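Local coordinates for protein putative polysaccharide binding proteins (DUF1812) (Bacteroides thetaiotaomicron VPI-5482, PDB 3GF8) that is a putative fimbrial assembly lipoprotein of the FimB/Mfa2 family, probably anchored in the outer membrane, with carbohydrate binding suggested but not established, at residues A[87-92]-A[118-123]; A[175-180]-A[190-195]; A[214-219]-A[256-261]; A[223-228]-A[237-242]. One frame throughout, in Å; residues are numbered along the deposited sequence.

Contacts 2 and 4 lie in one mixed five-stranded sheet, where strand 170-176 pairs with both 193-195 and 224-229; an Ile175 N to Arg224 O bond joins them directly. Contact 4 is the more buried, an apolar hairpin with a salt bridge on its other side. Contact 2 is partly buried, and its pairing soon gives way to a polar loop. Contacts 1 and 3 use no strand pairing: in each, one side chain, Glu121 or Gln258, reaches across to backbone groups. Both are partly buried and meet through the selenomethionines Met120 and Met215. Asn178 of contact 2 holds the loop of contact 3, which also packs on Ile242 of contact 4.

Contact 1. Residues A[87-92]-A[118-123]; sequences DSYDIT and KRMETL
Glu121 carries its CG between the backbone N and the carbonyl carbon (chi1 73°), and a bend at chi2 turns CD toward Ser88, whose OG stands anti to its own carbonyl carbon. The two carboxylate oxygens then serve different donors. Glu121 OE1 takes the hydroxyl of Ser88 OG at 2.5 Å, on its syn side but 31° out of the carboxylate plane. Glu121 OE2 offers its syn lone pair to Ser88 N at 3.0 Å, with a nearly straight N-H...O angle of 167°, and also accepts from Arg86 N.

The Tyr89 ring is packed on both faces, by Leu123 CD2 toward the rim of one and by Ser88 CB over the centre of the other. Its OH donates to the backbone Glu121 O at 2.6 Å, almost in line with the carbonyl, while Met120 CB lies 3.3 Å from Tyr89 OH. These bonds tie the start of strand 89-91 to the loop that leads into strand 124-133.

An alanine in place of Glu121 would probably leave Ser88 OG, Ser88 N and Arg86 N without this acceptor and open a gap beside Tyr89 CE2. With two backbone amides and a hydroxyl around it, the carboxylate is likely to be stabilised as an anion without a cationic partner in this contact, although the nearby charge of Asp87 would oppose this slightly.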
# COMPACT_ATOMS: atom_id res chain seq x y z
N ASP A 87 -2.55 -14.94 -1.45
CA ASP A 87 -1.37 -15.62 -1.97
C ASP A 87 -0.12 -14.81 -2.18
O ASP A 87 0.93 -15.39 -2.32
CB ASP A 87 -1.70 -16.29 -3.28
CG ASP A 87 -2.64 -17.44 -3.10
OD1 ASP A 87 -2.57 -18.10 -2.03
OD2 ASP A 87 -3.47 -17.69 -4.02
N SER A 88 -0.21 -13.49 -2.19
CA SER A 88 0.99 -12.69 -2.44
C SER A 88 1.91 -12.59 -1.26
O SER A 88 3.10 -12.27 -1.42
CB SER A 88 0.65 -11.28 -2.89
OG SER A 88 -0.12 -11.32 -4.08
N TYR A 89 1.40 -12.91 -0.07
CA TYR A 89 2.11 -12.60 1.14
C TYR A 89 2.29 -13.83 2.00
O TYR A 89 1.39 -14.65 2.07
CB TYR A 89 1.32 -11.56 1.92
CG TYR A 89 0.78 -10.45 1.06
CD1 TYR A 89 1.61 -9.43 0.65
CD2 TYR A 89 -0.54 -10.41 0.68
CE1 TYR A 89 1.16 -8.39 -0.13
CE2 TYR A 89 -1.02 -9.35 -0.10
CZ TYR A 89 -0.15 -8.34 -0.50
OH TYR A 89 -0.56 -7.26 -1.30
N ASP A 90 3.46 -13.94 2.64
CA ASP A 90 3.65 -14.86 3.77
C ASP A 90 3.60 -14.08 5.04
O ASP A 90 4.37 -13.12 5.22
CB ASP A 90 5.01 -15.57 3.71
CG ASP A 90 5.11 -16.54 2.53
OD1 ASP A 90 4.18 -17.37 2.34
OD2 ASP A 90 6.09 -16.43 1.79
N ILE A 91 2.72 -14.50 5.94
CA ILE A 91 2.64 -13.93 7.27
C ILE A 91 3.18 -15.01 8.19
O ILE A 91 2.76 -16.15 8.11
CB ILE A 91 1.19 -13.57 7.66
CG1 ILE A 91 0.56 -12.61 6.62
CG2 ILE A 91 1.15 -12.98 9.08
CD1 ILE A 91 -1.03 -12.46 6.70
N THR A 92 4.14 -14.67 9.04
CA THR A 92 4.71 -15.66 9.96
C THR A 92 3.61 -16.35 10.79
O THR A 92 2.59 -15.72 11.14
CB THR A 92 5.76 -15.01 10.89
OG1 THR A 92 5.20 -13.85 11.47
CG2 THR A 92 7.01 -14.54 10.11
N LYS A 118 3.36 -8.65 -10.72
CA LYS A 118 1.96 -9.04 -10.64
C LYS A 118 1.16 -7.92 -9.96
O LYS A 118 1.73 -7.12 -9.22
CB LYS A 118 1.81 -10.34 -9.85
CG LYS A 118 1.91 -10.15 -8.34
CD LYS A 118 1.82 -11.47 -7.53
CE LYS A 118 3.19 -11.96 -7.04
NZ LYS A 118 3.11 -13.11 -6.03
N ARG A 119 -0.14 -7.87 -10.19
CA ARG A 119 -0.96 -6.98 -9.40
C ARG A 119 -1.29 -7.69 -8.11
O ARG A 119 -1.98 -8.66 -8.14
CB ARG A 119 -2.24 -6.54 -10.12
CG ARG A 119 -3.04 -5.56 -9.24
CD ARG A 119 -4.16 -4.94 -9.99
NE ARG A 119 -5.12 -5.96 -10.40
CZ ARG A 119 -6.10 -5.80 -11.30
NH1 ARG A 119 -6.30 -4.63 -11.92
NH2 ARG A 119 -6.90 -6.82 -11.57
N MSE A 120 -0.77 -7.24 -6.96
CA MSE A 120 -1.10 -7.87 -5.68
C MSE A 120 -2.54 -7.61 -5.26
O MSE A 120 -3.04 -6.51 -5.46
CB MSE A 120 -0.22 -7.34 -4.57
CG MSE A 120 1.10 -7.95 -4.53
SE MSE A 120 2.30 -6.74 -5.34
CE MSE A 120 2.59 -5.76 -3.82
N GLU A 121 -3.18 -8.59 -4.64
CA GLU A 121 -4.42 -8.34 -3.91
C GLU A 121 -4.15 -7.29 -2.83
O GLU A 121 -3.06 -7.28 -2.16
CB GLU A 121 -5.01 -9.63 -3.33
CG GLU A 121 -4.28 -10.23 -2.12
CD GLU A 121 -3.08 -11.11 -2.45
OE1 GLU A 121 -2.61 -11.13 -3.59
OE2 GLU A 121 -2.60 -11.82 -1.53
N THR A 122 -5.10 -6.37 -2.70
CA THR A 122 -4.93 -5.18 -1.89
C THR A 122 -4.83 -5.58 -0.44
O THR A 122 -5.57 -6.47 0.04
CB THR A 122 -6.07 -4.19 -2.10
OG1 THR A 122 -6.01 -3.73 -3.45
CG2 THR A 122 -5.97 -2.99 -1.13
N LEU A 123 -3.84 -4.96 0.21
CA LEU A 123 -3.47 -5.26 1.56
C LEU A 123 -3.76 -4.07 2.49
O LEU A 123 -3.37 -2.94 2.19
CB LEU A 123 -1.97 -5.57 1.62
CG LEU A 123 -1.47 -5.98 2.99
CD1 LEU A 123 -2.05 -7.35 3.36
CD2 LEU A 123 0.06 -6.00 2.98

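Contact 2. Residues A[175-180]-A[190-195]; sequences IESNGH and DDVLSF
Leu193 N donates to Glu176 O at 2.8 Å and Glu176 N returns a bond to Leu193 O at 3.1 Å, so the two residues form a hydrogen-bonded antiparallel pair between strands 170-176 and 193-195 of a mixed five-stranded sheet. Ile175 and Ser194 make the adjoining non-hydrogen-bonded pair, where Ile175 CA-H points at Leu193 O.

Beyond Glu176 the pairing ends. The Glu176 carboxylate is held within its own segment and by outside residues: OE2 accepts from Ser177 N and forms a salt bridge with Arg221, and OE1 bonds with Thr223 OG1. Ser177 CB closes on Asp191 O at 3.2 Å. At Gly179 the packing is close: a CB there would fall 2.9 Å from Leu193 CD1, consistent with a residue that has no side chain at this point.

Asp190 has CG anti to its backbone N (chi1 -165°), and OD2 of its carboxylate rests 3.4 Å from Gly179 C and near His180 CB. Asp190 OD2 also forms a salt bridge with Arg110, while Asp190 OD1 accepts from Asp191 N at 2.7 Å. An alanine here would probably leave Arg110 without this counter-charge, Asp191 N without this acceptor, and a gap against Gly179.

Asn178 holds the loop of residues 214-219, its ND2 donating to Arg216 O and Thr214 OG1. Its other amide atom is buried with no polar partner in the model: Asn178 OD1 lies 3.3 Å from Phe195 CE1, the amide and ring planes 90° apart.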
# COMPACT_ATOMS: atom_id res chain seq x y z
N ILE A 175 11.62 0.94 -7.47
CA ILE A 175 12.66 0.23 -6.72
C ILE A 175 12.59 0.62 -5.25
O ILE A 175 12.67 1.76 -4.91
CB ILE A 175 14.08 0.50 -7.29
CG1 ILE A 175 14.13 0.01 -8.75
CG2 ILE A 175 15.18 -0.19 -6.41
CD1 ILE A 175 15.30 0.52 -9.60
N GLU A 176 12.36 -0.35 -4.38
CA GLU A 176 12.28 -0.09 -2.96
C GLU A 176 12.37 -1.41 -2.22
O GLU A 176 12.04 -2.46 -2.77
CB GLU A 176 10.98 0.62 -2.63
CG GLU A 176 10.92 1.17 -1.22
CD GLU A 176 12.12 2.02 -0.88
OE1 GLU A 176 12.18 3.18 -1.31
OE2 GLU A 176 13.01 1.48 -0.19
N SER A 177 12.82 -1.36 -0.97
CA SER A 177 12.89 -2.52 -0.10
C SER A 177 11.77 -2.41 0.95
O SER A 177 11.99 -2.46 2.16
CB SER A 177 14.27 -2.59 0.55
OG SER A 177 14.51 -1.43 1.30
N ASN A 178 10.56 -2.23 0.44
CA ASN A 178 9.36 -2.05 1.23
C ASN A 178 8.51 -3.30 1.31
O ASN A 178 7.35 -3.20 1.63
CB ASN A 178 8.52 -0.86 0.70
CG ASN A 178 8.11 -1.01 -0.76
OD1 ASN A 178 8.58 -1.88 -1.49
ND2 ASN A 178 7.22 -0.13 -1.20
N GLY A 179 9.10 -4.47 1.08
CA GLY A 179 8.33 -5.71 1.01
C GLY A 179 8.24 -6.51 2.31
O GLY A 179 7.75 -7.65 2.28
N HIS A 180 8.67 -5.95 3.43
CA HIS A 180 8.67 -6.70 4.72
C HIS A 180 8.11 -5.82 5.85
O HIS A 180 8.76 -4.88 6.29
CB HIS A 180 10.09 -7.18 5.04
CG HIS A 180 10.16 -8.34 5.98
ND1 HIS A 180 11.34 -8.71 6.60
CD2 HIS A 180 9.21 -9.19 6.44
CE1 HIS A 180 11.12 -9.77 7.36
NE2 HIS A 180 9.83 -10.07 7.29
N ASP A 190 15.01 -5.73 4.42
CA ASP A 190 14.62 -6.66 3.35
C ASP A 190 15.50 -6.35 2.16
O ASP A 190 16.22 -5.35 2.16
CB ASP A 190 13.13 -6.51 3.02
CG ASP A 190 12.57 -7.69 2.18
OD1 ASP A 190 13.29 -8.68 1.94
OD2 ASP A 190 11.41 -7.61 1.72
N ASP A 191 15.50 -7.24 1.17
CA ASP A 191 16.12 -6.92 -0.12
C ASP A 191 15.38 -5.81 -0.79
O ASP A 191 14.20 -5.61 -0.52
CB ASP A 191 16.09 -8.14 -1.03
CG ASP A 191 17.00 -9.23 -0.55
OD1 ASP A 191 18.16 -8.90 -0.23
OD2 ASP A 191 16.59 -10.40 -0.46
N VAL A 192 16.09 -5.10 -1.68
CA VAL A 192 15.47 -4.16 -2.60
C VAL A 192 14.79 -4.90 -3.76
O VAL A 192 15.41 -5.73 -4.44
CB VAL A 192 16.51 -3.18 -3.16
CG1 VAL A 192 15.89 -2.20 -4.23
CG2 VAL A 192 17.14 -2.41 -2.00
N LEU A 193 13.52 -4.57 -3.98
CA LEU A 193 12.71 -5.17 -5.01
C LEU A 193 12.54 -4.18 -6.18
O LEU A 193 12.58 -2.95 -5.99
CB LEU A 193 11.34 -5.57 -4.44
CG LEU A 193 11.30 -6.49 -3.22
CD1 LEU A 193 9.86 -6.73 -2.81
CD2 LEU A 193 12.08 -7.83 -3.43
N SER A 194 12.41 -4.76 -7.39
CA SER A 194 12.10 -4.07 -8.64
C SER A 194 10.64 -4.37 -9.02
O SER A 194 10.31 -5.48 -9.45
CB SER A 194 13.05 -4.54 -9.75
OG SER A 194 12.82 -3.87 -10.99
N PHE A 195 9.76 -3.41 -8.79
CA PHE A 195 8.36 -3.57 -9.16
C PHE A 195 8.24 -3.12 -10.58
O PHE A 195 8.70 -2.02 -10.91
CB PHE A 195 7.44 -2.74 -8.27
CG PHE A 195 7.46 -3.14 -6.82
CD1 PHE A 195 8.45 -2.66 -5.96
CD2 PHE A 195 6.50 -3.99 -6.29
CE1 PHE A 195 8.46 -3.02 -4.62
CE2 PHE A 195 6.50 -4.36 -4.95
CZ PHE A 195 7.49 -3.87 -4.11

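Contact 3. Residues A[214-219]-A[256-261]; sequences TMRLME and STQEYL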
# COMPACT_ATOMS: atom_id res chain seq x y z
N THR A 214 3.09 -1.12 -5.87
CA THR A 214 4.15 -1.38 -4.92
C THR A 214 3.57 -1.48 -3.53
O THR A 214 2.37 -1.33 -3.33
CB THR A 214 5.26 -0.28 -4.99
OG1 THR A 214 6.37 -0.69 -4.19
CG2 THR A 214 4.71 1.09 -4.51
N MSE A 215 4.44 -1.73 -2.55
CA MSE A 215 4.02 -1.77 -1.15
C MSE A 215 4.07 -0.30 -0.65
O MSE A 215 3.92 0.60 -1.46
CB MSE A 215 4.93 -2.76 -0.41
CG MSE A 215 4.74 -4.19 -0.94
SE MSE A 215 3.24 -5.03 -0.10
CE MSE A 215 4.15 -5.26 1.61
N ARG A 216 4.27 -0.06 0.64
CA ARG A 216 4.02 1.25 1.25
C ARG A 216 4.91 2.31 0.68
O ARG A 216 6.12 2.06 0.45
CB ARG A 216 4.26 1.21 2.75
CG ARG A 216 3.29 0.26 3.49
CD ARG A 216 3.34 0.51 4.97
NE ARG A 216 2.72 1.79 5.29
CZ ARG A 216 2.98 2.53 6.36
NH1 ARG A 216 3.90 2.16 7.24
NH2 ARG A 216 2.34 3.66 6.56
N LEU A 217 4.30 3.47 0.39
CA LEU A 217 5.07 4.68 0.07
C LEU A 217 5.32 5.46 1.36
O LEU A 217 4.38 5.87 2.02
CB LEU A 217 4.34 5.54 -0.99
CG LEU A 217 4.17 4.81 -2.34
CD1 LEU A 217 3.08 5.44 -3.18
CD2 LEU A 217 5.51 4.74 -3.09
N MSE A 218 6.59 5.62 1.71
CA MSE A 218 7.02 6.23 2.98
C MSE A 218 7.70 7.59 2.77
O MSE A 218 8.59 7.76 1.90
CB MSE A 218 8.01 5.30 3.70
CG MSE A 218 7.43 3.90 4.03
SE MSE A 218 5.75 3.91 4.97
CE MSE A 218 6.45 4.68 6.67
N GLU A 219 7.32 8.56 3.59
CA GLU A 219 7.86 9.90 3.42
C GLU A 219 9.34 9.95 3.68
O GLU A 219 10.02 10.79 3.13
CB GLU A 219 7.11 10.93 4.25
CG GLU A 219 7.36 10.98 5.70
CD GLU A 219 7.00 12.35 6.22
OE1 GLU A 219 7.79 13.28 5.95
OE2 GLU A 219 5.91 12.50 6.83
N SER A 256 0.07 16.18 5.68
CA SER A 256 1.46 15.81 5.70
C SER A 256 1.72 14.76 4.60
O SER A 256 0.81 14.03 4.18
CB SER A 256 1.81 15.20 7.05
OG SER A 256 1.26 13.88 7.17
N THR A 257 2.98 14.70 4.17
CA THR A 257 3.39 13.73 3.18
C THR A 257 2.94 12.31 3.53
O THR A 257 2.35 11.64 2.69
CB THR A 257 4.90 13.77 2.98
OG1 THR A 257 5.24 15.09 2.58
CG2 THR A 257 5.36 12.76 1.89
N GLN A 258 3.19 11.86 4.75
CA GLN A 258 2.87 10.46 5.09
C GLN A 258 1.38 10.20 5.07
O GLN A 258 0.93 9.13 4.69
CB GLN A 258 3.42 10.04 6.44
CG GLN A 258 3.26 8.50 6.69
CD GLN A 258 3.98 7.67 5.63
OE1 GLN A 258 5.18 7.81 5.46
NE2 GLN A 258 3.24 6.84 4.88
N GLU A 259 0.62 11.19 5.50
CA GLU A 259 -0.81 11.07 5.52
C GLU A 259 -1.38 10.99 4.14
O GLU A 259 -2.29 10.20 3.91
CB GLU A 259 -1.44 12.20 6.30
CG GLU A 259 -2.95 12.02 6.39
CD GLU A 259 -3.61 12.93 7.42
OE1 GLU A 259 -2.90 13.79 8.03
OE2 GLU A 259 -4.84 12.77 7.61
N TYR A 260 -0.85 11.80 3.21
CA TYR A 260 -1.26 11.71 1.82
C TYR A 260 -0.88 10.35 1.23
O TYR A 260 -1.68 9.67 0.59
CB TYR A 260 -0.63 12.81 1.00
CG TYR A 260 -0.92 12.71 -0.47
CD1 TYR A 260 -2.23 12.68 -0.93
CD2 TYR A 260 0.11 12.68 -1.41
CE1 TYR A 260 -2.49 12.60 -2.29
CE2 TYR A 260 -0.15 12.64 -2.76
CZ TYR A 260 -1.45 12.58 -3.20
OH TYR A 260 -1.70 12.51 -4.53
N LEU A 261 0.36 9.95 1.46
CA LEU A 261 0.83 8.65 0.96
C LEU A 261 -0.02 7.46 1.48
O LEU A 261 -0.26 6.48 0.75
CB LEU A 261 2.29 8.44 1.31
CG LEU A 261 3.27 9.42 0.64
CD1 LEU A 261 4.72 9.07 1.10
CD2 LEU A 261 3.09 9.41 -0.87
O HOH W 1 2.11 4.36 1.75
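Gln258, in the first turn of the N-capped helix 257-263, lays its side chain across the loop that follows strand 209-214. Its CB touches the Glu219 carboxylate, 3.5 Å from Glu219 OE2. From there CG runs anti to the backbone N (chi1 -171°), and a bend at chi2 turns CD toward the loop, where it meets Met218 CE.

The amide ends in two complementary bonds. Gln258 OE1 accepts from Glu219 N at 2.9 Å, with an N-H...O angle of 168°, and Gln258 NE2 donates to Leu217 O at 3.2 Å, in that carbonyl's plane. Since one bond needs an acceptor and the other a donor, together they fix which way round the amide sits. NE2 also bonds to Asp262 OD1, the same oxygen that forms a salt bridge with Arg216 NH2.

Selenomethionine Met218 covers this polar cluster: its CE lies 3.6 Å from Gln258 OE1, and its SE stands over the centre of the Arg216 guanidinium. Leu261 CD1 comes within 3.3 Å of the carbonyl oxygen Leu217 O, while the apolar contact is between Leu261 CD2 and Leu217 CB, with Tyr267 touching both leucines.

The helix start is set by Ser256 at the N-cap, whose OG accepts from Glu259 N at 3.2 Å. Beside it, Thr257 CG2 lies 3.5 Å from Glu219 CB.

Contact 4. Residues A[223-228]-A[237-242]; sequences TRLVLT and FDINLI
Leu225 and Ile239 meet at the apolar centre, Leu225 CB lying 4.0 Å from Ile239 CD1. Ile239 CG1, in the crowded position between its backbone N and carbonyl carbon (chi1 60°), carries the CD1 that makes this contact; its CG2 lies over one face of the Phe237 ring, toward the rim. Leu225 CD2 comes to the edge of that ring, 4.3 Å from Phe237 CE2, and Leu227 CB packs 3.9 Å from Phe237 CB. Phe154 and Phe156 of strand 139-158 touch Leu225, and Phe271 meets Phe237 edge-to-face.

The backbones beneath form a beta hairpin, strands 224-228 and 237-240 running antiparallel at 177°. Leu225 and Ile239 make a reciprocal hydrogen-bonded pair; Leu227 N donates to Phe237 O at 2.9 Å. Where the second strand turns into helix 241-246, Leu241 N donates to Thr223 O at 2.8 Å. Asn240 is the N-cap there, its OD1 accepting from Asp243 N.

On the other side of the sheet, beside Val226, Arg224 and Asp238 cross as a salt bridge: Arg224 NH1 approaches Asp238 OD2 at 2.7 Å, and both of its hydrogen bonds to the carboxylate are weak. Arg235 NH1 is a second cationic partner of Asp238 OD2.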
# COMPACT_ATOMS: atom_id res chain seq x y z
N THR A 223 12.12 6.09 -2.71
CA THR A 223 11.60 5.16 -3.70
C THR A 223 11.75 5.71 -5.10
O THR A 223 11.33 6.82 -5.40
CB THR A 223 10.13 4.86 -3.42
OG1 THR A 223 10.02 4.37 -2.08
CG2 THR A 223 9.56 3.85 -4.43
N ARG A 224 12.36 4.92 -5.95
CA ARG A 224 12.76 5.38 -7.27
C ARG A 224 11.85 4.92 -8.38
O ARG A 224 11.45 3.76 -8.36
CB ARG A 224 14.15 4.82 -7.60
CG ARG A 224 15.27 5.44 -6.77
CD ARG A 224 16.58 5.33 -7.50
NE ARG A 224 17.12 4.00 -7.40
CZ ARG A 224 17.89 3.39 -8.30
NH1 ARG A 224 18.22 3.96 -9.44
NH2 ARG A 224 18.32 2.16 -8.04
N LEU A 225 11.61 5.79 -9.37
CA LEU A 225 11.04 5.36 -10.65
C LEU A 225 12.18 5.43 -11.64
O LEU A 225 12.80 6.49 -11.82
CB LEU A 225 9.88 6.26 -11.10
CG LEU A 225 9.36 6.07 -12.53
CD1 LEU A 225 8.72 4.66 -12.71
CD2 LEU A 225 8.36 7.16 -12.94
N VAL A 226 12.48 4.31 -12.28
CA VAL A 226 13.61 4.17 -13.20
C VAL A 226 13.15 3.58 -14.53
O VAL A 226 12.52 2.52 -14.57
CB VAL A 226 14.71 3.24 -12.64
CG1 VAL A 226 15.93 3.19 -13.61
CG2 VAL A 226 15.12 3.66 -11.23
N LEU A 227 13.45 4.29 -15.60
CA LEU A 227 13.23 3.85 -16.96
C LEU A 227 14.56 3.50 -17.62
O LEU A 227 15.53 4.24 -17.51
CB LEU A 227 12.51 4.93 -17.77
CG LEU A 227 11.00 4.99 -17.67
CD1 LEU A 227 10.47 5.18 -16.23
CD2 LEU A 227 10.51 6.09 -18.57
N THR A 228 14.59 2.37 -18.33
CA THR A 228 15.79 1.87 -18.96
C THR A 228 15.50 1.57 -20.41
O THR A 228 14.49 0.97 -20.75
CB THR A 228 16.32 0.61 -18.25
OG1 THR A 228 16.52 0.90 -16.87
CG2 THR A 228 17.67 0.15 -18.87
N PHE A 237 15.93 7.73 -17.15
CA PHE A 237 15.09 8.47 -16.20
C PHE A 237 15.18 7.77 -14.85
O PHE A 237 15.00 6.56 -14.73
CB PHE A 237 13.65 8.50 -16.69
CG PHE A 237 12.77 9.58 -16.06
CD1 PHE A 237 13.04 10.93 -16.26
CD2 PHE A 237 11.63 9.24 -15.35
CE1 PHE A 237 12.19 11.91 -15.74
CE2 PHE A 237 10.77 10.23 -14.82
CZ PHE A 237 11.06 11.55 -15.01
N ASP A 238 15.45 8.56 -13.81
CA ASP A 238 15.71 8.01 -12.51
C ASP A 238 15.38 9.05 -11.47
O ASP A 238 16.23 9.85 -11.14
CB ASP A 238 17.16 7.55 -12.39
CG ASP A 238 17.40 6.71 -11.14
OD1 ASP A 238 16.51 6.64 -10.26
OD2 ASP A 238 18.49 6.13 -11.01
N ILE A 239 14.14 9.01 -10.96
CA ILE A 239 13.67 10.04 -10.06
C ILE A 239 13.21 9.47 -8.73
O ILE A 239 13.02 8.25 -8.55
CB ILE A 239 12.60 10.99 -10.72
CG1 ILE A 239 11.35 10.25 -11.20
CG2 ILE A 239 13.22 11.67 -11.93
CD1 ILE A 239 10.27 10.09 -10.18
N ASN A 240 13.09 10.38 -7.76
CA ASN A 240 12.68 10.01 -6.42
C ASN A 240 11.20 10.29 -6.39
O ASN A 240 10.74 11.43 -6.33
CB ASN A 240 13.47 10.82 -5.39
CG ASN A 240 13.01 10.59 -3.98
OD1 ASN A 240 11.93 10.07 -3.74
ND2 ASN A 240 13.83 10.98 -3.02
N LEU A 241 10.44 9.20 -6.52
CA LEU A 241 9.02 9.28 -6.59
C LEU A 241 8.45 9.87 -5.31
O LEU A 241 7.47 10.62 -5.33
CB LEU A 241 8.47 7.86 -6.83
CG LEU A 241 6.98 7.74 -7.04
CD1 LEU A 241 6.58 8.53 -8.27
CD2 LEU A 241 6.55 6.25 -7.16
N ILE A 242 9.02 9.49 -4.16
CA ILE A 242 8.49 10.03 -2.91
C ILE A 242 8.62 11.55 -2.93
O ILE A 242 7.73 12.29 -2.52
CB ILE A 242 9.22 9.53 -1.68
CG1 ILE A 242 9.14 7.99 -1.57
CG2 ILE A 242 8.66 10.26 -0.42
CD1 ILE A 242 7.70 7.38 -1.57